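Local structure of enolase-phosphatase E1 (Saccharomyces cerevisiae, 2G80) at residues D29-T41 against F133-S145. The protein probably catalyses the magnesium-dependent enolization and dephosphorylation of 2,3-diketo-5-methylthiopentyl-1-phosphate to an acireductone in the methionine salvage pathway. Numbering follows the deposited sequence.
Sequences DNYSTYLLDIEGT and FIKRKKRVFIYSS. With MG (magnesium ion), chain E.
E39 OE1 is gripped from across the contact by S144 OG, 3.0 Å away, which donates on the syn side of the carboxylate and 25° out of its plane; waters 3 and 4 also lie within bonding distance. Here two neighbouring strands of the parallel sheet of a HAD-type Rossmannoid fold, 33-36 and 140-143, deliver their C-terminal ends to the active site. Magnesium is bound by D37 OD2 at 2.2 Å and by the backbone oxygen of E39, with D212 and three waters completing six ligands, while D37 OD1 pairs with K187. S144 and S145 are predicted to bind substrate. Behind the site the strands zip together through Y34, L36, R139, F141 and Y143; F141 N donates to Y34 O, 3.0 Å away. On the face carrying Y34 and L36, helix 128-136 packs against the sheet: with its CG swung opposite the backbone N (chi1 178°), F133 sets its CZ edge against one face of the Y34 ring, a T-shaped pair with planes at 81°. L36 CD1 touches both V140 CG1 and I134 CG1. K137 runs its aliphatic chain past Y34 CE1 to a salt bridge with D29 OD2, and also pairs with the C-terminal carboxylate of L253. Replacing Y34 with alanine would probably leave the edge of F133 without its aromatic face and D29 freer to turn. D29 OD1 closes an Asx turn with Y31 N and takes the Y34 hydroxyl, 2.6 Å from OH, from above the carboxylate plane.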
ATOM      1  N   ASP A  29      14.459  16.354 -14.716  1.00 71.73           N
ATOM      2  CA  ASP A  29      13.385  17.182 -14.054  1.00 70.77           C
ATOM      3  C   ASP A  29      13.874  17.826 -12.722  1.00 70.36           C
ATOM      4  O   ASP A  29      15.074  17.718 -12.364  1.00 69.58           O
ATOM      5  CB  ASP A  29      12.093  16.344 -13.898  1.00 72.37           C
ATOM      6  CG  ASP A  29      12.260  15.135 -12.956  1.00 70.98           C
ATOM      7  OD1 ASP A  29      12.514  15.347 -11.759  1.00 69.96           O
ATOM      8  OD2 ASP A  29      12.061  13.980 -13.394  1.00 63.95           O
ATOM      9  N   ASN A  30      12.957  18.486 -11.995  1.00 67.82           N
ATOM     10  CA  ASN A  30      13.300  19.173 -10.724  1.00 66.26           C
ATOM     11  C   ASN A  30      13.889  18.290  -9.604  1.00 61.27           C
ATOM     12  O   ASN A  30      14.611  18.809  -8.734  1.00 62.01           O
ATOM     13  CB  ASN A  30      12.089  19.953 -10.155  1.00 67.08           C
ATOM     14  CG  ASN A  30      11.638  21.132 -11.042  1.00 70.20           C
ATOM     15  OD1 ASN A  30      12.351  21.585 -11.948  1.00 68.58           O
ATOM     16  ND2 ASN A  30      10.444  21.639 -10.755  1.00 70.99           N
ATOM     17  N   TYR A  31      13.604  16.981  -9.629  1.00 54.39           N
ATOM     18  CA  TYR A  31      14.071  16.046  -8.580  1.00 48.87           C
ATOM     19  C   TYR A  31      14.771  14.808  -9.137  1.00 46.13           C
ATOM     20  O   TYR A  31      14.402  14.303 -10.198  1.00 44.74           O
ATOM     21  CB  TYR A  31      12.865  15.639  -7.711  1.00 46.78           C
ATOM     22  CG  TYR A  31      12.186  16.828  -7.056  1.00 39.88           C
ATOM     23  CD1 TYR A  31      12.738  17.425  -5.919  1.00 38.51           C
ATOM     24  CD2 TYR A  31      11.027  17.402  -7.608  1.00 39.56           C
ATOM     25  CE1 TYR A  31      12.141  18.552  -5.316  1.00 38.36           C
ATOM     26  CE2 TYR A  31      10.413  18.535  -7.012  1.00 34.14           C
ATOM     27  CZ  TYR A  31      10.981  19.104  -5.869  1.00 43.02           C
ATOM     28  OH  TYR A  31      10.410  20.216  -5.268  1.00 42.38           O
ATOM     29  N   SER A  32      15.796  14.317  -8.441  1.00 44.09           N
ATOM     30  CA  SER A  32      16.419  13.053  -8.861  1.00 45.34           C
ATOM     31  C   SER A  32      15.499  11.873  -8.487  1.00 44.21           C
ATOM     32  O   SER A  32      15.451  10.887  -9.207  1.00 43.34           O
ATOM     33  CB  SER A  32      17.821  12.839  -8.263  1.00 45.26           C
ATOM     34  OG  SER A  32      17.809  12.442  -6.897  1.00 52.55           O
ATOM     35  N   THR A  33      14.751  12.018  -7.384  1.00 42.72           N
ATOM     36  CA  THR A  33      14.011  10.927  -6.777  1.00 39.52           C
ATOM     37  C   THR A  33      12.636  11.332  -6.268  1.00 36.48           C
ATOM     38  O   THR A  33      12.429  12.458  -5.834  1.00 37.02           O
ATOM     39  CB  THR A  33      14.851  10.381  -5.622  1.00 39.85           C
ATOM     40  OG1 THR A  33      16.155  10.074  -6.115  1.00 41.01           O
ATOM     41  CG2 THR A  33      14.243   9.118  -4.990  1.00 39.19           C
ATOM     42  N   TYR A  34      11.718  10.376  -6.353  1.00 33.71           N
ATOM     43  CA  TYR A  34      10.353  10.494  -5.925  1.00 34.56           C
ATOM     44  C   TYR A  34       9.992   9.355  -4.973  1.00 34.77           C
ATOM     45  O   TYR A  34      10.307   8.184  -5.234  1.00 35.92           O
ATOM     46  CB  TYR A  34       9.422  10.470  -7.132  1.00 32.86           C
ATOM     47  CG  TYR A  34       9.638  11.666  -8.044  1.00 31.05           C
ATOM     48  CD1 TYR A  34      10.556  11.601  -9.103  1.00 28.30           C
ATOM     49  CD2 TYR A  34       8.974  12.889  -7.801  1.00 30.28           C
ATOM     50  CE1 TYR A  34      10.803  12.729  -9.934  1.00 35.28           C
ATOM     51  CE2 TYR A  34       9.182  14.009  -8.634  1.00 30.90           C
ATOM     52  CZ  TYR A  34      10.085  13.923  -9.700  1.00 32.50           C
ATOM     53  OH  TYR A  34      10.265  15.013 -10.510  1.00 33.19           O
ATOM     54  N   LEU A  35       9.343   9.735  -3.877  1.00 31.65           N
ATOM     55  CA  LEU A  35       8.881   8.844  -2.844  1.00 32.17           C
ATOM     56  C   LEU A  35       7.363   8.982  -2.846  1.00 30.72           C
ATOM     57  O   LEU A  35       6.817  10.090  -2.731  1.00 31.20           O
ATOM     58  CB  LEU A  35       9.463   9.255  -1.492  1.00 31.12           C
ATOM     59  CG  LEU A  35       9.135   8.365  -0.297  1.00 31.09           C
ATOM     60  CD1 LEU A  35       9.776   6.965  -0.487  1.00 35.29           C
ATOM     61  CD2 LEU A  35       9.636   9.019   0.989  1.00 33.05           C
ATOM     62  N   LEU A  36       6.673   7.865  -2.962  1.00 29.34           N
ATOM     63  CA  LEU A  36       5.210   7.901  -3.077  1.00 29.95           C
ATOM     64  C   LEU A  36       4.511   7.114  -2.006  1.00 31.06           C
ATOM     65  O   LEU A  36       4.859   5.969  -1.745  1.00 34.48           O
ATOM     66  CB  LEU A  36       4.773   7.340  -4.428  1.00 29.94           C
ATOM     67  CG  LEU A  36       5.364   7.960  -5.698  1.00 34.67           C
ATOM     68  CD1 LEU A  36       4.822   7.190  -6.923  1.00 41.38           C
ATOM     69  CD2 LEU A  36       5.022   9.401  -5.811  1.00 39.04           C
ATOM     70  N   ASP A  37       3.534   7.759  -1.378  1.00 34.12           N
ATOM     71  CA  ASP A  37       2.551   7.091  -0.547  1.00 34.55           C
ATOM     72  C   ASP A  37       1.631   6.300  -1.526  1.00 34.34           C
ATOM     73  O   ASP A  37       1.580   6.643  -2.731  1.00 31.68           O
ATOM     74  CB  ASP A  37       1.729   8.128   0.205  1.00 34.44           C
ATOM     75  CG  ASP A  37       0.588   7.514   0.999  1.00 41.47           C
ATOM     76  OD1 ASP A  37       0.805   6.452   1.645  1.00 38.15           O
ATOM     77  OD2 ASP A  37      -0.514   8.090   0.945  1.00 39.55           O
ATOM     78  N   ILE A  38       0.940   5.258  -1.030  1.00 33.64           N
ATOM     79  CA  ILE A  38      -0.009   4.485  -1.857  1.00 34.97           C
ATOM     80  C   ILE A  38      -1.443   5.008  -1.777  1.00 35.65           C
ATOM     81  O   ILE A  38      -1.949   5.582  -2.742  1.00 31.58           O
ATOM     82  CB  ILE A  38       0.001   2.944  -1.556  1.00 34.22           C
ATOM     83  CG1 ILE A  38       1.384   2.374  -1.908  1.00 36.81           C
ATOM     84  CG2 ILE A  38      -1.102   2.200  -2.419  1.00 35.69           C
ATOM     85  CD1 ILE A  38       1.618   0.935  -1.572  1.00 40.32           C
ATOM     86  N   GLU A  39      -2.062   4.815  -0.611  1.00 37.16           N
ATOM     87  CA  GLU A  39      -3.509   5.009  -0.419  1.00 38.69           C
ATOM     88  C   GLU A  39      -3.878   6.468  -0.407  1.00 34.97           C
ATOM     89  O   GLU A  39      -3.339   7.209   0.371  1.00 36.35           O
ATOM     90  CB  GLU A  39      -3.997   4.289   0.857  1.00 40.50           C
ATOM     91  CG  GLU A  39      -3.603   2.770   0.952  1.00 51.29           C
ATOM     92  CD  GLU A  39      -2.235   2.442   1.664  1.00 63.10           C
ATOM     93  OE1 GLU A  39      -1.268   3.272   1.680  1.00 56.45           O
ATOM     94  OE2 GLU A  39      -2.144   1.313   2.211  1.00 65.61           O
ATOM     95  N   GLY A  40      -4.792   6.891  -1.274  1.00 35.35           N
ATOM     96  CA  GLY A  40      -5.147   8.326  -1.411  1.00 32.48           C
ATOM     97  C   GLY A  40      -4.136   9.137  -2.223  1.00 34.01           C
ATOM     98  O   GLY A  40      -4.312  10.343  -2.430  1.00 33.57           O
ATOM     99  N   THR A  41      -3.079   8.476  -2.719  1.00 36.13           N
ATOM    100  CA  THR A  41      -2.016   9.128  -3.482  1.00 35.95           C
ATOM    101  C   THR A  41      -1.918   8.526  -4.900  1.00 32.35           C
ATOM    102  O   THR A  41      -2.076   9.244  -5.853  1.00 35.69           O
ATOM    103  CB  THR A  41      -0.704   9.041  -2.688  1.00 34.88           C
ATOM    104  OG1 THR A  41      -0.908   9.676  -1.425  1.00 34.34           O
ATOM    105  CG2 THR A  41       0.426   9.747  -3.416  1.00 36.89           C
ATOM    106  N   PHE A 133       3.364   8.364 -14.547  1.00 34.65           N
ATOM    107  CA  PHE A 133       4.389   8.973 -13.697  1.00 35.19           C
ATOM    108  C   PHE A 133       5.464   7.951 -13.305  1.00 36.02           C
ATOM    109  O   PHE A 133       6.643   8.207 -13.473  1.00 36.77           O
ATOM    110  CB  PHE A 133       3.714   9.561 -12.458  1.00 36.77           C
ATOM    111  CG  PHE A 133       4.658  10.182 -11.466  1.00 38.39           C
ATOM    112  CD1 PHE A 133       5.208   9.408 -10.433  1.00 40.28           C
ATOM    113  CD2 PHE A 133       4.976  11.546 -11.541  1.00 40.19           C
ATOM    114  CE1 PHE A 133       6.054   9.981  -9.491  1.00 42.34           C
ATOM    115  CE2 PHE A 133       5.833  12.123 -10.611  1.00 43.25           C
ATOM    116  CZ  PHE A 133       6.357  11.351  -9.576  1.00 37.36           C
ATOM    117  N   ILE A 134       5.022   6.817 -12.770  1.00 35.69           N
ATOM    118  CA  ILE A 134       5.890   5.698 -12.362  1.00 36.74           C
ATOM    119  C   ILE A 134       6.695   5.144 -13.544  1.00 38.28           C
ATOM    120  O   ILE A 134       7.852   4.815 -13.378  1.00 38.75           O
ATOM    121  CB  ILE A 134       5.053   4.577 -11.669  1.00 35.07           C
ATOM    122  CG1 ILE A 134       4.588   5.063 -10.277  1.00 40.40           C
ATOM    123  CG2 ILE A 134       5.843   3.273 -11.474  1.00 40.36           C
ATOM    124  CD1 ILE A 134       3.498   4.171  -9.629  1.00 40.08           C
ATOM    125  N   LYS A 135       6.061   5.013 -14.714  1.00 39.32           N
ATOM    126  CA  LYS A 135       6.749   4.546 -15.921  1.00 38.40           C
ATOM    127  C   LYS A 135       7.772   5.523 -16.486  1.00 34.02           C
ATOM    128  O   LYS A 135       8.666   5.070 -17.183  1.00 33.17           O
ATOM    129  CB  LYS A 135       5.763   4.177 -17.036  1.00 38.05           C
ATOM    130  CG  LYS A 135       4.968   2.904 -16.795  1.00 43.04           C
ATOM    131  CD  LYS A 135       4.195   2.512 -18.070  1.00 46.01           C
ATOM    132  CE  LYS A 135       3.567   1.143 -17.904  1.00 54.55           C
ATOM    133  NZ  LYS A 135       2.942   0.627 -19.157  1.00 58.01           N
ATOM    134  N   ARG A 136       7.621   6.834 -16.247  1.00 33.52           N
ATOM    135  CA  ARG A 136       8.535   7.836 -16.828  1.00 36.42           C
ATOM    136  C   ARG A 136       9.651   8.371 -15.944  1.00 36.82           C
ATOM    137  O   ARG A 136      10.702   8.740 -16.470  1.00 39.15           O
ATOM    138  CB  ARG A 136       7.772   9.015 -17.440  1.00 38.00           C
ATOM    139  CG  ARG A 136       7.202  10.046 -16.531  1.00 38.23           C
ATOM    140  CD  ARG A 136       6.723  11.214 -17.346  1.00 39.60           C
ATOM    141  NE  ARG A 136       6.067  12.166 -16.454  1.00 41.66           N
ATOM    142  CZ  ARG A 136       4.806  12.098 -16.058  1.00 37.58           C
ATOM    143  NH1 ARG A 136       3.994  11.138 -16.491  1.00 49.70           N
ATOM    144  NH2 ARG A 136       4.342  13.010 -15.218  1.00 47.56           N
ATOM    145  N   LYS A 137       9.434   8.414 -14.622  1.00 35.52           N
ATOM    146  CA  LYS A 137      10.429   8.940 -13.711  1.00 35.01           C
ATOM    147  C   LYS A 137      11.541   7.905 -13.499  1.00 37.07           C
ATOM    148  O   LYS A 137      11.276   6.722 -13.397  1.00 38.13           O
ATOM    149  CB  LYS A 137       9.799   9.382 -12.391  1.00 34.09           C
ATOM    150  CG  LYS A 137       8.820  10.552 -12.512  1.00 32.38           C
ATOM    151  CD  LYS A 137       9.448  11.786 -13.131  1.00 37.87           C
ATOM    152  CE  LYS A 137       8.520  12.942 -13.115  1.00 40.31           C
ATOM    153  NZ  LYS A 137       9.236  14.093 -13.709  1.00 34.97           N
ATOM    154  N   LYS A 138      12.776   8.378 -13.394  1.00 35.41           N
ATOM    155  CA  LYS A 138      13.919   7.487 -13.259  1.00 36.78           C
ATOM    156  C   LYS A 138      14.110   6.799 -11.928  1.00 36.71           C
ATOM    157  O   LYS A 138      14.563   5.666 -11.900  1.00 35.77           O
ATOM    158  CB  LYS A 138      15.178   8.201 -13.749  1.00 38.62           C
ATOM    159  CG  LYS A 138      15.110   8.173 -15.278  1.00 41.74           C
ATOM    160  CD  LYS A 138      15.974   9.081 -15.936  1.00 43.67           C
ATOM    161  CE  LYS A 138      15.632   9.108 -17.396  1.00 43.12           C
ATOM    162  NZ  LYS A 138      15.597   7.815 -18.101  1.00 38.91           N
ATOM    163  N   ARG A 139      13.758   7.460 -10.834  1.00 36.20           N
ATOM    164  CA  ARG A 139      13.912   6.867  -9.513  1.00 37.22           C
ATOM    165  C   ARG A 139      12.639   7.047  -8.704  1.00 34.81           C
ATOM    166  O   ARG A 139      12.288   8.156  -8.317  1.00 33.34           O
ATOM    167  CB  ARG A 139      15.167   7.372  -8.808  1.00 35.71           C
ATOM    168  CG  ARG A 139      16.471   7.032  -9.559  1.00 38.61           C
ATOM    169  CD  ARG A 139      17.507   6.396  -8.638  1.00 53.91           C
ATOM    170  NE  ARG A 139      17.700   7.216  -7.447  1.00 60.78           N
ATOM    171  CZ  ARG A 139      18.142   6.806  -6.261  1.00 54.46           C
ATOM    172  NH1 ARG A 139      18.466   5.527  -6.011  1.00 56.07           N
ATOM    173  NH2 ARG A 139      18.237   7.710  -5.291  1.00 55.64           N
ATOM    174  N   VAL A 140      11.937   5.936  -8.510  1.00 36.01           N
ATOM    175  CA  VAL A 140      10.652   5.894  -7.812  1.00 35.61           C
ATOM    176  C   VAL A 140      10.674   4.818  -6.730  1.00 33.62           C
ATOM    177  O   VAL A 140      10.852   3.655  -7.045  1.00 35.48           O
ATOM    178  CB  VAL A 140       9.493   5.583  -8.782  1.00 37.89           C
ATOM    179  CG1 VAL A 140       8.134   5.392  -8.013  1.00 37.06           C
ATOM    180  CG2 VAL A 140       9.388   6.688  -9.846  1.00 41.50           C
ATOM    181  N   PHE A 141      10.421   5.245  -5.491  1.00 32.12           N
ATOM    182  CA  PHE A 141      10.319   4.416  -4.310  1.00 32.52           C
ATOM    183  C   PHE A 141       8.940   4.577  -3.671  1.00 30.98           C
ATOM    184  O   PHE A 141       8.351   5.660  -3.690  1.00 30.33           O
ATOM    185  CB  PHE A 141      11.417   4.786  -3.300  1.00 32.61           C
ATOM    186  CG  PHE A 141      12.799   4.512  -3.803  1.00 30.75           C
ATOM    187  CD1 PHE A 141      13.430   3.329  -3.494  1.00 33.82           C
ATOM    188  CD2 PHE A 141      13.443   5.418  -4.644  1.00 38.55           C
ATOM    189  CE1 PHE A 141      14.694   3.053  -3.959  1.00 39.59           C
ATOM    190  CE2 PHE A 141      14.726   5.160  -5.128  1.00 37.21           C
ATOM    191  CZ  PHE A 141      15.355   3.985  -4.790  1.00 39.66           C
ATOM    192  N   ILE A 142       8.433   3.485  -3.115  1.00 32.60           N
ATOM    193  CA  ILE A 142       7.127   3.455  -2.447  1.00 32.84           C
ATOM    194  C   ILE A 142       7.357   3.371  -0.931  1.00 33.82           C
ATOM    195  O   ILE A 142       8.310   2.718  -0.498  1.00 31.18           O
ATOM    196  CB  ILE A 142       6.278   2.248  -2.944  1.00 33.27           C
ATOM    197  CG1 ILE A 142       6.192   2.205  -4.487  1.00 36.89           C
ATOM    198  CG2 ILE A 142       4.858   2.282  -2.366  1.00 34.33           C
ATOM    199  CD1 ILE A 142       5.498   3.381  -5.159  1.00 27.73           C
ATOM    200  N   TYR A 143       6.543   4.114  -0.157  1.00 32.54           N
ATOM    201  CA  TYR A 143       6.513   4.037   1.314  1.00 33.82           C
ATOM    202  C   TYR A 143       5.053   3.926   1.751  1.00 34.71           C
ATOM    203  O   TYR A 143       4.275   4.851   1.511  1.00 32.61           O
ATOM    204  CB  TYR A 143       7.172   5.253   1.967  1.00 33.89           C
ATOM    205  CG  TYR A 143       7.297   5.262   3.498  1.00 30.07           C
ATOM    206  CD1 TYR A 143       7.489   4.077   4.247  1.00 39.97           C
ATOM    207  CD2 TYR A 143       7.385   6.476   4.186  1.00 30.65           C
ATOM    208  CE1 TYR A 143       7.664   4.109   5.649  1.00 36.61           C
ATOM    209  CE2 TYR A 143       7.594   6.515   5.572  1.00 36.35           C
ATOM    210  CZ  TYR A 143       7.731   5.341   6.296  1.00 35.87           C
ATOM    211  OH  TYR A 143       7.899   5.418   7.643  1.00 31.00           O
ATOM    212  N   SER A 144       4.696   2.813   2.400  1.00 35.12           N
ATOM    213  CA  SER A 144       3.306   2.553   2.821  1.00 38.90           C
ATOM    214  C   SER A 144       3.196   1.806   4.160  1.00 37.40           C
ATOM    215  O   SER A 144       4.161   1.248   4.615  1.00 39.21           O
ATOM    216  CB  SER A 144       2.605   1.738   1.712  1.00 40.03           C
ATOM    217  OG  SER A 144       1.211   1.603   1.957  1.00 47.85           O
ATOM    218  N   SER A 145       2.007   1.807   4.772  1.00 40.13           N
ATOM    219  CA  SER A 145       1.734   1.005   6.003  1.00 44.06           C
ATOM    220  C   SER A 145       1.686  -0.496   5.673  1.00 45.58           C
ATOM    221  O   SER A 145       2.017  -1.336   6.519  1.00 50.56           O
ATOM    222  CB  SER A 145       0.428   1.434   6.691  1.00 44.19           C
ATOM    223  OG  SER A 145      -0.693   1.293   5.823  1.00 52.87           O
TER
HETATM  224 MG    MG E 500      -2.313   7.897   2.128  1.00 32.36          MG
HETATM  225  O   HOH W   1      13.145  11.413 -13.268  1.00 36.67           O
HETATM  226  O   HOH W   2      13.331  10.244 -10.513  1.00 37.15           O
HETATM  227  O   HOH W   3      -1.725   6.090   2.715  1.00 29.88           O
HETATM  228  O   HOH W   4       0.350   4.409   4.259  1.00 46.95           O
HETATM  229  O   HOH W   5      -1.086   8.595   3.649  1.00 38.89           O
HETATM  230  O   HOH W   6      -3.988   7.898   3.158  1.00 32.34           O